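Local coordinates for protein extracellular ligand-binding receptor (Rhodopseudomonas palustris, PDB 3SG0) that probably serves in transport by capturing aromatic acids, being a binding protein of the leucine-binding family that holds benzoyl-formic acid in the cleft between two lobes, at residues L98-L103 with Y196-A201; I124-M129 with V140-I145; E173-V178 with Q245-A250; T75-N80 with L103-I108. All coordinates share one frame; numbering follows the deposited sequence.

Contact 1 (L98-L103 with Y196-A201); sequences LTPVSL and YARSDA. With 173 (benzoyl-formic acid), chain B.
Arg198 reaches across the ligand cleft from its loop to the start of helix 99-111, where its guanidinium group packs against Leu98. The packing is concentrated at this far end. Leu98 lays CD1 over one guanidinium face, and its other methyl, CD2, sits 3.7 Å from Arg198 NH1. In the conformer modelled here, Pro100 CD also approaches Arg198 NH2, obliquely. The arginine chain is extended from CG to NE (chi3 -176°), which carries the charge across although the nearest alpha carbons, of Leu98 and Arg198, are 11.0 Å apart. Behind that reach the contact is loose: the rest of the loop, shaped by a type I turn from Ala197 to Asp200, stands at the solvent side. Benzoyl-formic acid fills the joint. Arg198 NH2 bonds the ligand's O1A, at the guanidinium edge, at 2.8 Å. Arg198 NH1 bonds the ligand's O2 at 3.2 Å. From the helix start, Thr99 N gives the ligand's O1A an almost straight bond of 2.7 Å (176°), and Thr99 OG1 holds O1B. Asp169 forms a salt bridge with Arg198 NH2. A leucine in place of Arg198 would probably leave the ligand carboxylate without its cationic partner and Asp169 without its mate. Gripped from both walls, the alpha-keto acid itself joins the two lobes, consistent with a cleft closed around its ligand.

Contact 2 (I124-M129 with V140-I145); sequences ILVAPM and VPNDDI
A small, buried van der Waals contact sets Val126 and Ala127, in the loop that follows strand 116-118, against Asn142, just ahead of helix 143-156. No hydrogen bond joins the two segments. Val126 brings the methyl CG2 to 3.9 Å from Asn142 OD1, the two side chains meeting at a slant. Ala127 CB stands farther off, 4.3 Å from Asn142 ND2, so the amide is touched at its oxygen by one residue and at its nitrogen by the next. Asn142 occupies the N-cap position, yet its side chain makes no capping bond; with CG beside the backbone N (chi1 -74°) it turns to the loop instead. The amide oxygen is satisfied by Lys138 NZ, which also bonds Val140 O, while Asn142 N is held by Asn365 OD1. The valine and alanine methyls therefore cover an amide whose oxygen is bonded by Lys138 rather than by the loop. Val126 also rests on Val136 and Lys138 of strand 136-138, and Leu125 before it packs on helix 99-111. The contact thus fits between the edge strand 136-138 of the first lobe's sheet and helix 143-156, which packs against helix 170-186 in the second lobe, where the chain passes from one lobe to the other.

Contact 3 (E173-V178 with Q245-A250); sequences EGYYKV and QTHGVA. With 173 (benzoyl-formic acid), chain B.
The wall of the benzoyl-formic acid pocket in the second lobe is backed by this contact, in which Tyr175 of helix 170-186 meets Thr246 and His247 in an ST turn after strand 242-244. Thr246 OG1 accepts from Gly248 N at 3.2 Å, closing the turn, and the chi1 of 68° that puts the hydroxyl there turns CG2 over the tyrosine. The result is a clear CH-pi contact: Thr246 CG2 lies 3.7 Å from the centroid of the Tyr175 ring, only 10° off its normal. Tyr171 adds a hydrogen bond to the threonine hydroxyl and an edge-to-face contact with the Tyr175 ring. His247 stands between ligand and tyrosine. Ligand carbon C1E lies over one face of the His247 imidazole, 3.6 Å from His247 CD2. The imidazole nitrogens are bonded by Glu270 (ND1) and Asp143 (NE2), two acids that may favour a protonated ring. Asp143 also takes a hydrogen bond with Tyr175 OH. A leucine in place of Tyr175 would probably strip Thr246 CG2 of its aromatic floor and leave Asp143 to hold His247 without its phenolic partner. Gly248 presses its CA to 3.6 Å from ligand C1D, where a side chain would be crowded. A water bridges the two segments, donating to Tyr175 OH at 2.8 Å and accepting from His247 N at 2.9 Å.

Contact 4 (T75-N80 with L103-I108); sequences TKAAQN and LPLIDI
Ala77 and Ala78 on helix 74-86 take the longer side chains of Leu105 and Ile108 from helix 99-111, in a contact made wholly of apolar groups and backbone. Methyl meets methyl first. Ile108 CD1 lands 3.6 Å from Ala78 CB, the CG1 branch standing beside the backbone N (chi1 -65°) and carrying its terminal methyl onto the alanine. Leu105 CD2 comes to 4.2 Å from Ala77 CB, a looser touch. The second kind of contact is methyl against main chain. Leu105 CD2 lies 3.6 Å from Ala77 O and 3.9 Å from Ala78 CA, so this one methyl nestles on the helix surface where the two alanines leave the backbone accessible. The segment axes approach to 9.2 Å and cross at -27°, both running in the same sense, and on helix 74-86 the two alanines make the contact. No hydrogen bond crosses between the segments. Helix 99-111 is kinked near Pro104, where the backbone N of residues 104 and 105 lacks a bond to the preceding turn. On the neighbouring helix Asn80 ND2 reaches back to Thr33 OG1 and Asp69 O at the sheet. Two near-parallel helices side by side, one following strand 61-69 and the other strand 92-94, are what successive beta-alpha-beta crossovers give in the alpha/beta lobe of a periplasmic binding protein.

How the contacts relate
Contacts 2 and 3 are buried, while contacts 1 and 4 are only partly so. Contacts 1 and 3 both touch the ligand, from different sides: contact 1 grips the keto acid end with charge and hydrogen bonds in a partly buried place between the lobes, whereas contact 3 lines its phenyl ring in a buried aromatic setting. Contact 2 makes no touch of that polar kind between its segments, but adjoins contact 3 through Asp143. Contact 4 lies farthest from the chain centre, about 17 Å from it, and is purely apolar. Helix 99-111 is shared by contacts 1 and 4, and Leu125 of contact 2 packs on it too.

Contact 1 (L98-L103 with Y196-A201)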
# COMPACT_ATOMS: atom_id res chain seq x y z
N LEU A 98 -6.77 1.50 -2.67
CA LEU A 98 -7.22 0.21 -2.16
C LEU A 98 -7.25 -0.82 -3.27
O LEU A 98 -7.42 -0.46 -4.44
CB LEU A 98 -8.64 0.31 -1.58
CG LEU A 98 -8.98 1.51 -0.71
CD1 LEU A 98 -10.42 1.41 -0.19
CD2 LEU A 98 -8.00 1.65 0.44
N THR A 99 -7.12 -2.08 -2.90
CA THR A 99 -7.09 -3.16 -3.87
C THR A 99 -8.39 -3.31 -4.68
O THR A 99 -8.34 -3.34 -5.90
CB THR A 99 -6.67 -4.48 -3.21
OG1 THR A 99 -5.30 -4.38 -2.80
CG2 THR A 99 -6.81 -5.64 -4.17
N PRO A 100 -9.56 -3.40 -4.02
CA PRO A 100 -10.79 -3.56 -4.80
C PRO A 100 -11.02 -2.39 -5.76
O PRO A 100 -11.59 -2.55 -6.84
CB PRO A 100 -11.90 -3.61 -3.73
CG PRO A 100 -11.28 -3.03 -2.48
CD PRO A 100 -9.83 -3.40 -2.57
N VAL A 101 -10.61 -1.20 -5.34
CA VAL A 101 -10.80 0.00 -6.14
C VAL A 101 -9.84 0.04 -7.32
O VAL A 101 -10.17 0.53 -8.40
CB VAL A 101 -10.67 1.26 -5.25
CG1 VAL A 101 -10.93 2.50 -6.05
CG2 VAL A 101 -11.63 1.17 -4.07
N SER A 102 -8.64 -0.51 -7.12
CA SER A 102 -7.59 -0.51 -8.14
C SER A 102 -7.75 -1.58 -9.21
O SER A 102 -7.32 -1.39 -10.34
CB SER A 102 -6.22 -0.68 -7.49
OG SER A 102 -5.91 0.42 -6.66
N LEU A 103 -8.32 -2.72 -8.84
CA LEU A 103 -8.40 -3.84 -9.77
C LEU A 103 -8.98 -3.50 -11.15
O LEU A 103 -8.39 -3.86 -12.16
CB LEU A 103 -9.15 -5.02 -9.15
CG LEU A 103 -8.28 -5.92 -8.27
CD1 LEU A 103 -9.14 -6.83 -7.40
CD2 LEU A 103 -7.32 -6.74 -9.14
N TYR A 196 -15.13 -9.43 7.35
CA TYR A 196 -16.03 -8.30 7.50
C TYR A 196 -15.81 -7.33 6.37
O TYR A 196 -14.76 -7.35 5.72
CB TYR A 196 -15.88 -7.63 8.87
CG TYR A 196 -14.65 -6.77 9.13
CD1 TYR A 196 -14.79 -5.41 9.40
CD2 TYR A 196 -13.38 -7.33 9.21
CE1 TYR A 196 -13.69 -4.62 9.70
CE2 TYR A 196 -12.28 -6.55 9.51
CZ TYR A 196 -12.44 -5.20 9.76
OH TYR A 196 -11.33 -4.43 10.07
N ALA A 197 -16.82 -6.49 6.13
CA ALA A 197 -16.73 -5.46 5.12
C ALA A 197 -16.18 -4.17 5.73
O ALA A 197 -16.38 -3.91 6.92
CB ALA A 197 -18.07 -5.22 4.47
N ARG A 198 -15.48 -3.38 4.93
CA ARG A 198 -14.70 -2.27 5.48
C ARG A 198 -15.51 -1.28 6.31
O ARG A 198 -15.01 -0.75 7.31
CB ARG A 198 -13.92 -1.53 4.38
CG ARG A 198 -12.99 -2.42 3.58
CD ARG A 198 -11.85 -1.63 2.91
NE ARG A 198 -11.04 -2.52 2.08
CZ ARG A 198 -9.75 -2.37 1.81
NH1 ARG A 198 -9.05 -1.34 2.28
NH2 ARG A 198 -9.15 -3.28 1.06
N SER A 199 -16.77 -1.03 5.93
CA SER A 199 -17.57 -0.05 6.65
C SER A 199 -18.46 -0.63 7.75
O SER A 199 -19.23 0.10 8.37
CB SER A 199 -18.44 0.78 5.69
OG SER A 199 -17.63 1.60 4.87
N ASP A 200 -18.35 -1.93 8.03
CA ASP A 200 -19.23 -2.54 9.01
C ASP A 200 -19.14 -1.86 10.38
O ASP A 200 -18.06 -1.50 10.84
CB ASP A 200 -18.92 -4.03 9.18
CG ASP A 200 -19.43 -4.88 8.04
OD1 ASP A 200 -20.16 -4.37 7.17
OD2 ASP A 200 -19.09 -6.08 8.03
N ALA A 201 -20.29 -1.73 11.04
CA ALA A 201 -20.36 -1.13 12.37
C ALA A 201 -19.93 -2.08 13.50
O ALA A 201 -19.52 -1.64 14.58
CB ALA A 201 -21.76 -0.60 12.63
O1B 173 B . -4.62 -2.64 -0.87
C1 173 B . -5.47 -2.33 -0.08
O1A 173 B . -6.82 -2.61 -0.26
C2 173 B . -5.09 -1.82 1.29
O2 173 B . -5.91 -1.76 2.16
C1G 173 B . -3.69 -1.34 1.47
C2D 173 B . -3.07 -0.44 0.41
C2E 173 B . -1.64 0.04 0.56
C3 173 B . -0.83 -0.40 1.78
C1E 173 B . -1.49 -1.32 2.84
C1D 173 B . -2.92 -1.79 2.70

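Contact 2 (I124-M129 with V140-I145)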
# COMPACT_ATOMS: atom_id res chain seq x y z
N ILE A 124 -2.09 -9.55 -6.54
CA ILE A 124 -2.84 -9.76 -7.78
C ILE A 124 -2.87 -8.51 -8.67
O ILE A 124 -3.16 -8.59 -9.87
CB ILE A 124 -4.28 -10.25 -7.46
CG1 ILE A 124 -4.99 -10.75 -8.71
CG2 ILE A 124 -5.10 -9.17 -6.78
CD1 ILE A 124 -6.29 -11.46 -8.40
N LEU A 125 -2.57 -7.35 -8.10
CA LEU A 125 -2.54 -6.13 -8.90
C LEU A 125 -1.47 -6.17 -10.00
O LEU A 125 -1.64 -5.54 -11.04
CB LEU A 125 -2.38 -4.90 -8.02
CG LEU A 125 -3.57 -4.66 -7.07
CD1 LEU A 125 -3.21 -3.62 -6.02
CD2 LEU A 125 -4.81 -4.24 -7.85
N VAL A 126 -0.37 -6.90 -9.77
CA VAL A 126 0.70 -6.97 -10.78
C VAL A 126 1.25 -8.36 -11.04
O VAL A 126 2.08 -8.52 -11.94
CB VAL A 126 1.91 -6.06 -10.44
CG1 VAL A 126 1.50 -4.60 -10.47
CG2 VAL A 126 2.55 -6.45 -9.10
N ALA A 127 0.81 -9.36 -10.29
CA ALA A 127 1.41 -10.69 -10.36
C ALA A 127 0.33 -11.76 -10.41
O ALA A 127 -0.72 -11.60 -9.78
CB ALA A 127 2.31 -10.94 -9.15
N PRO A 128 0.56 -12.84 -11.16
CA PRO A 128 1.67 -13.00 -12.10
C PRO A 128 1.54 -12.02 -13.26
O PRO A 128 0.45 -11.51 -13.54
CB PRO A 128 1.49 -14.43 -12.61
CG PRO A 128 0.03 -14.67 -12.48
CD PRO A 128 -0.37 -13.98 -11.22
N MSE A 129 2.63 -11.77 -13.96
CA MSE A 129 2.61 -10.89 -15.11
C MSE A 129 1.64 -11.41 -16.17
O MSE A 129 1.44 -12.61 -16.34
CB MSE A 129 4.02 -10.78 -15.67
CG MSE A 129 4.19 -9.83 -16.85
SE MSE A 129 3.50 -8.03 -16.55
CE MSE A 129 4.42 -7.67 -14.88
N VAL A 140 4.04 -0.42 -3.35
CA VAL A 140 3.83 -1.07 -2.06
C VAL A 140 4.24 -2.53 -2.22
O VAL A 140 3.84 -3.17 -3.18
CB VAL A 140 2.36 -0.99 -1.61
CG1 VAL A 140 2.15 -1.79 -0.34
CG2 VAL A 140 1.95 0.46 -1.41
N PRO A 141 5.06 -3.08 -1.29
CA PRO A 141 5.42 -4.49 -1.47
C PRO A 141 4.21 -5.42 -1.51
O PRO A 141 3.25 -5.25 -0.75
CB PRO A 141 6.29 -4.78 -0.25
CG PRO A 141 6.91 -3.44 0.07
CD PRO A 141 5.77 -2.48 -0.15
N ASN A 142 4.27 -6.40 -2.40
CA ASN A 142 3.20 -7.39 -2.51
C ASN A 142 2.90 -8.04 -1.16
O ASN A 142 3.81 -8.44 -0.43
CB ASN A 142 3.58 -8.47 -3.51
CG ASN A 142 3.51 -8.00 -4.96
OD1 ASN A 142 2.96 -6.94 -5.27
ND2 ASN A 142 4.07 -8.81 -5.85
N ASP A 143 1.61 -8.17 -0.86
CA ASP A 143 1.18 -8.70 0.42
C ASP A 143 1.67 -10.11 0.69
O ASP A 143 1.82 -10.48 1.85
CB ASP A 143 -0.34 -8.66 0.56
CG ASP A 143 -0.86 -7.27 0.80
OD1 ASP A 143 -0.23 -6.54 1.61
OD2 ASP A 143 -1.88 -6.90 0.18
N ASP A 144 1.92 -10.91 -0.34
CA ASP A 144 2.41 -12.26 -0.08
C ASP A 144 3.78 -12.26 0.60
O ASP A 144 4.06 -13.12 1.43
CB ASP A 144 2.35 -13.18 -1.32
CG ASP A 144 3.12 -12.66 -2.52
OD1 ASP A 144 3.41 -11.46 -2.61
OD2 ASP A 144 3.43 -13.48 -3.41
N ILE A 145 4.62 -11.28 0.26
CA ILE A 145 5.91 -11.12 0.91
C ILE A 145 5.72 -10.85 2.39
O ILE A 145 6.38 -11.44 3.25
CB ILE A 145 6.71 -9.96 0.28
CG1 ILE A 145 7.01 -10.25 -1.20
CG2 ILE A 145 8.00 -9.70 1.05
CD1 ILE A 145 7.52 -9.04 -1.96

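Contact 3 (E173-V178 with Q245-A250)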
# COMPACT_ATOMS: atom_id res chain seq x y z
N GLU A 173 -8.25 -11.39 1.57
CA GLU A 173 -8.09 -12.77 1.13
C GLU A 173 -6.67 -13.11 0.68
O GLU A 173 -6.25 -14.26 0.76
CB GLU A 173 -9.11 -13.12 0.05
CG GLU A 173 -10.53 -13.23 0.60
CD GLU A 173 -10.67 -14.34 1.63
OE1 GLU A 173 -10.60 -15.53 1.24
OE2 GLU A 173 -10.83 -14.04 2.82
N GLY A 174 -5.91 -12.11 0.24
CA GLY A 174 -4.52 -12.34 -0.08
C GLY A 174 -3.71 -12.74 1.14
O GLY A 174 -2.79 -13.56 1.04
N TYR A 175 -4.04 -12.18 2.30
CA TYR A 175 -3.42 -12.60 3.55
C TYR A 175 -3.88 -13.99 3.95
O TYR A 175 -3.06 -14.86 4.26
CB TYR A 175 -3.65 -11.58 4.68
CG TYR A 175 -2.65 -10.47 4.57
CD1 TYR A 175 -1.38 -10.60 5.12
CD2 TYR A 175 -2.93 -9.33 3.83
CE1 TYR A 175 -0.42 -9.60 4.95
CE2 TYR A 175 -1.99 -8.33 3.67
CZ TYR A 175 -0.74 -8.47 4.23
OH TYR A 175 0.22 -7.50 4.04
N TYR A 176 -5.19 -14.21 3.95
CA TYR A 176 -5.69 -15.51 4.37
C TYR A 176 -5.09 -16.64 3.54
O TYR A 176 -4.65 -17.66 4.08
CB TYR A 176 -7.21 -15.58 4.30
CG TYR A 176 -7.70 -16.91 4.78
CD1 TYR A 176 -7.81 -17.18 6.13
CD2 TYR A 176 -7.99 -17.94 3.88
CE1 TYR A 176 -8.23 -18.41 6.59
CE2 TYR A 176 -8.42 -19.18 4.33
CZ TYR A 176 -8.53 -19.40 5.69
OH TYR A 176 -8.95 -20.63 6.14
N LYS A 177 -5.08 -16.48 2.23
CA LYS A 177 -4.65 -17.59 1.39
C LYS A 177 -3.18 -17.95 1.62
O LYS A 177 -2.83 -19.13 1.66
CB LYS A 177 -4.96 -17.33 -0.09
CG LYS A 177 -3.98 -16.46 -0.84
CD LYS A 177 -4.29 -16.52 -2.33
CE LYS A 177 -3.44 -15.55 -3.14
NZ LYS A 177 -3.91 -15.46 -4.55
N VAL A 178 -2.33 -16.95 1.79
CA VAL A 178 -0.91 -17.21 2.02
C VAL A 178 -0.66 -17.80 3.40
O VAL A 178 0.11 -18.76 3.54
CB VAL A 178 -0.06 -15.95 1.77
CG1 VAL A 178 1.40 -16.19 2.15
CG2 VAL A 178 -0.17 -15.55 0.31
N GLN A 245 -1.37 -7.58 12.93
CA GLN A 245 -2.08 -6.84 11.90
C GLN A 245 -1.21 -6.85 10.64
O GLN A 245 -0.33 -7.71 10.50
CB GLN A 245 -2.43 -5.42 12.37
CG GLN A 245 -3.46 -5.39 13.50
CD GLN A 245 -4.83 -4.87 13.06
OE1 GLN A 245 -5.16 -4.85 11.87
NE2 GLN A 245 -5.64 -4.46 14.02
N THR A 246 -1.48 -5.92 9.73
CA THR A 246 -0.79 -5.80 8.46
C THR A 246 -0.34 -4.36 8.26
O THR A 246 -0.73 -3.46 9.02
CB THR A 246 -1.69 -6.14 7.27
OG1 THR A 246 -2.71 -5.13 7.13
CG2 THR A 246 -2.32 -7.52 7.42
N HIS A 247 0.43 -4.12 7.21
CA HIS A 247 0.89 -2.77 6.91
C HIS A 247 -0.23 -1.80 6.53
O HIS A 247 0.01 -0.61 6.36
CB HIS A 247 2.01 -2.77 5.86
CG HIS A 247 1.64 -3.38 4.54
ND1 HIS A 247 2.52 -3.41 3.48
CD2 HIS A 247 0.51 -3.99 4.10
CE1 HIS A 247 1.96 -4.01 2.45
NE2 HIS A 247 0.73 -4.37 2.80
N GLY A 248 -1.46 -2.30 6.40
CA GLY A 248 -2.62 -1.42 6.27
C GLY A 248 -2.85 -0.56 7.50
O GLY A 248 -3.60 0.42 7.42
N VAL A 249 -2.22 -0.89 8.63
CA VAL A 249 -2.44 -0.13 9.85
C VAL A 249 -1.33 0.87 10.17
O VAL A 249 -1.37 1.52 11.21
CB VAL A 249 -2.67 -1.05 11.09
CG1 VAL A 249 -3.70 -2.14 10.77
CG2 VAL A 249 -1.36 -1.65 11.61
N ALA A 250 -0.36 1.00 9.27
CA ALA A 250 0.89 1.70 9.55
C ALA A 250 0.77 3.23 9.54
O ALA A 250 1.73 3.93 9.19
CB ALA A 250 1.98 1.22 8.60
O1B 173 B . -4.62 -2.64 -0.87
C1 173 B . -5.47 -2.33 -0.08
O1A 173 B . -6.82 -2.61 -0.26
C2 173 B . -5.09 -1.82 1.29
O2 173 B . -5.91 -1.76 2.16
C1G 173 B . -3.69 -1.34 1.47
C2D 173 B . -3.07 -0.44 0.41
C2E 173 B . -1.64 0.04 0.56
C3 173 B . -0.83 -0.40 1.78
C1E 173 B . -1.49 -1.32 2.84
C1D 173 B . -2.92 -1.79 2.70
O HOH W 1 1.48 -6.74 6.40

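Contact 4 (T75-N80 with L103-I108)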
# COMPACT_ATOMS: atom_id res chain seq x y z
N THR A 75 -16.38 1.80 -8.89
CA THR A 75 -17.08 2.40 -10.02
C THR A 75 -16.62 3.84 -10.24
O THR A 75 -16.36 4.27 -11.37
CB THR A 75 -18.61 2.34 -9.83
OG1 THR A 75 -19.02 0.97 -9.77
CG2 THR A 75 -19.32 3.03 -10.97
N LYS A 76 -16.51 4.59 -9.15
CA LYS A 76 -16.06 5.97 -9.26
C LYS A 76 -14.60 6.06 -9.70
O LYS A 76 -14.24 6.95 -10.45
CB LYS A 76 -16.26 6.72 -7.95
CG LYS A 76 -16.06 8.22 -8.09
CD LYS A 76 -16.56 9.01 -6.88
CE LYS A 76 -16.44 10.51 -7.10
NZ LYS A 76 -17.35 11.01 -8.18
N ALA A 77 -13.76 5.15 -9.23
CA ALA A 77 -12.36 5.15 -9.65
C ALA A 77 -12.27 4.90 -11.16
O ALA A 77 -11.47 5.54 -11.84
CB ALA A 77 -11.56 4.10 -8.89
N ALA A 78 -13.07 3.98 -11.67
CA ALA A 78 -13.07 3.70 -13.10
C ALA A 78 -13.53 4.92 -13.89
O ALA A 78 -12.96 5.25 -14.94
CB ALA A 78 -13.93 2.47 -13.42
N GLN A 79 -14.56 5.60 -13.39
CA GLN A 79 -15.01 6.85 -14.01
C GLN A 79 -13.91 7.91 -13.99
O GLN A 79 -13.66 8.58 -14.99
CB GLN A 79 -16.26 7.37 -13.31
CG GLN A 79 -17.47 6.49 -13.51
CD GLN A 79 -18.63 6.83 -12.60
OE1 GLN A 79 -18.48 7.56 -11.62
NE2 GLN A 79 -19.81 6.29 -12.91
N ASN A 80 -13.25 8.07 -12.85
CA ASN A 80 -12.14 9.00 -12.74
C ASN A 80 -11.05 8.68 -13.75
O ASN A 80 -10.55 9.57 -14.44
CB ASN A 80 -11.52 8.97 -11.33
CG ASN A 80 -12.42 9.60 -10.28
OD1 ASN A 80 -13.42 10.24 -10.58
ND2 ASN A 80 -12.03 9.44 -9.02
N LEU A 103 -8.32 -2.72 -8.84
CA LEU A 103 -8.40 -3.84 -9.77
C LEU A 103 -8.98 -3.50 -11.15
O LEU A 103 -8.39 -3.86 -12.16
CB LEU A 103 -9.15 -5.02 -9.15
CG LEU A 103 -8.28 -5.92 -8.27
CD1 LEU A 103 -9.14 -6.83 -7.40
CD2 LEU A 103 -7.32 -6.74 -9.14
N PRO A 104 -10.12 -2.79 -11.21
CA PRO A 104 -10.69 -2.47 -12.53
C PRO A 104 -9.83 -1.51 -13.33
O PRO A 104 -10.01 -1.41 -14.55
CB PRO A 104 -12.04 -1.82 -12.19
CG PRO A 104 -11.89 -1.34 -10.77
CD PRO A 104 -11.00 -2.36 -10.11
N LEU A 105 -8.91 -0.81 -12.69
CA LEU A 105 -8.08 0.15 -13.41
C LEU A 105 -7.03 -0.51 -14.29
O LEU A 105 -6.53 0.10 -15.24
CB LEU A 105 -7.41 1.13 -12.45
CG LEU A 105 -8.35 1.83 -11.48
CD1 LEU A 105 -7.57 2.85 -10.67
CD2 LEU A 105 -9.51 2.49 -12.22
N ILE A 106 -6.67 -1.75 -13.98
CA ILE A 106 -5.68 -2.47 -14.77
C ILE A 106 -6.10 -2.54 -16.23
O ILE A 106 -5.35 -2.17 -17.14
CB ILE A 106 -5.47 -3.88 -14.22
CG1 ILE A 106 -4.87 -3.82 -12.80
CG2 ILE A 106 -4.60 -4.72 -15.16
CD1 ILE A 106 -4.84 -5.15 -12.09
N ASP A 107 -7.31 -3.02 -16.48
CA ASP A 107 -7.77 -3.17 -17.85
C ASP A 107 -7.93 -1.83 -18.54
O ASP A 107 -7.67 -1.69 -19.74
CB ASP A 107 -9.09 -3.95 -17.90
CG ASP A 107 -8.90 -5.43 -17.61
OD1 ASP A 107 -7.75 -5.86 -17.40
OD2 ASP A 107 -9.91 -6.17 -17.61
N ILE A 108 -8.38 -0.84 -17.79
CA ILE A 108 -8.61 0.49 -18.34
C ILE A 108 -7.29 1.13 -18.78
O ILE A 108 -7.17 1.68 -19.88
CB ILE A 108 -9.37 1.37 -17.33
CG1 ILE A 108 -10.78 0.80 -17.10
CG2 ILE A 108 -9.42 2.80 -17.81
CD1 ILE A 108 -11.52 1.47 -15.96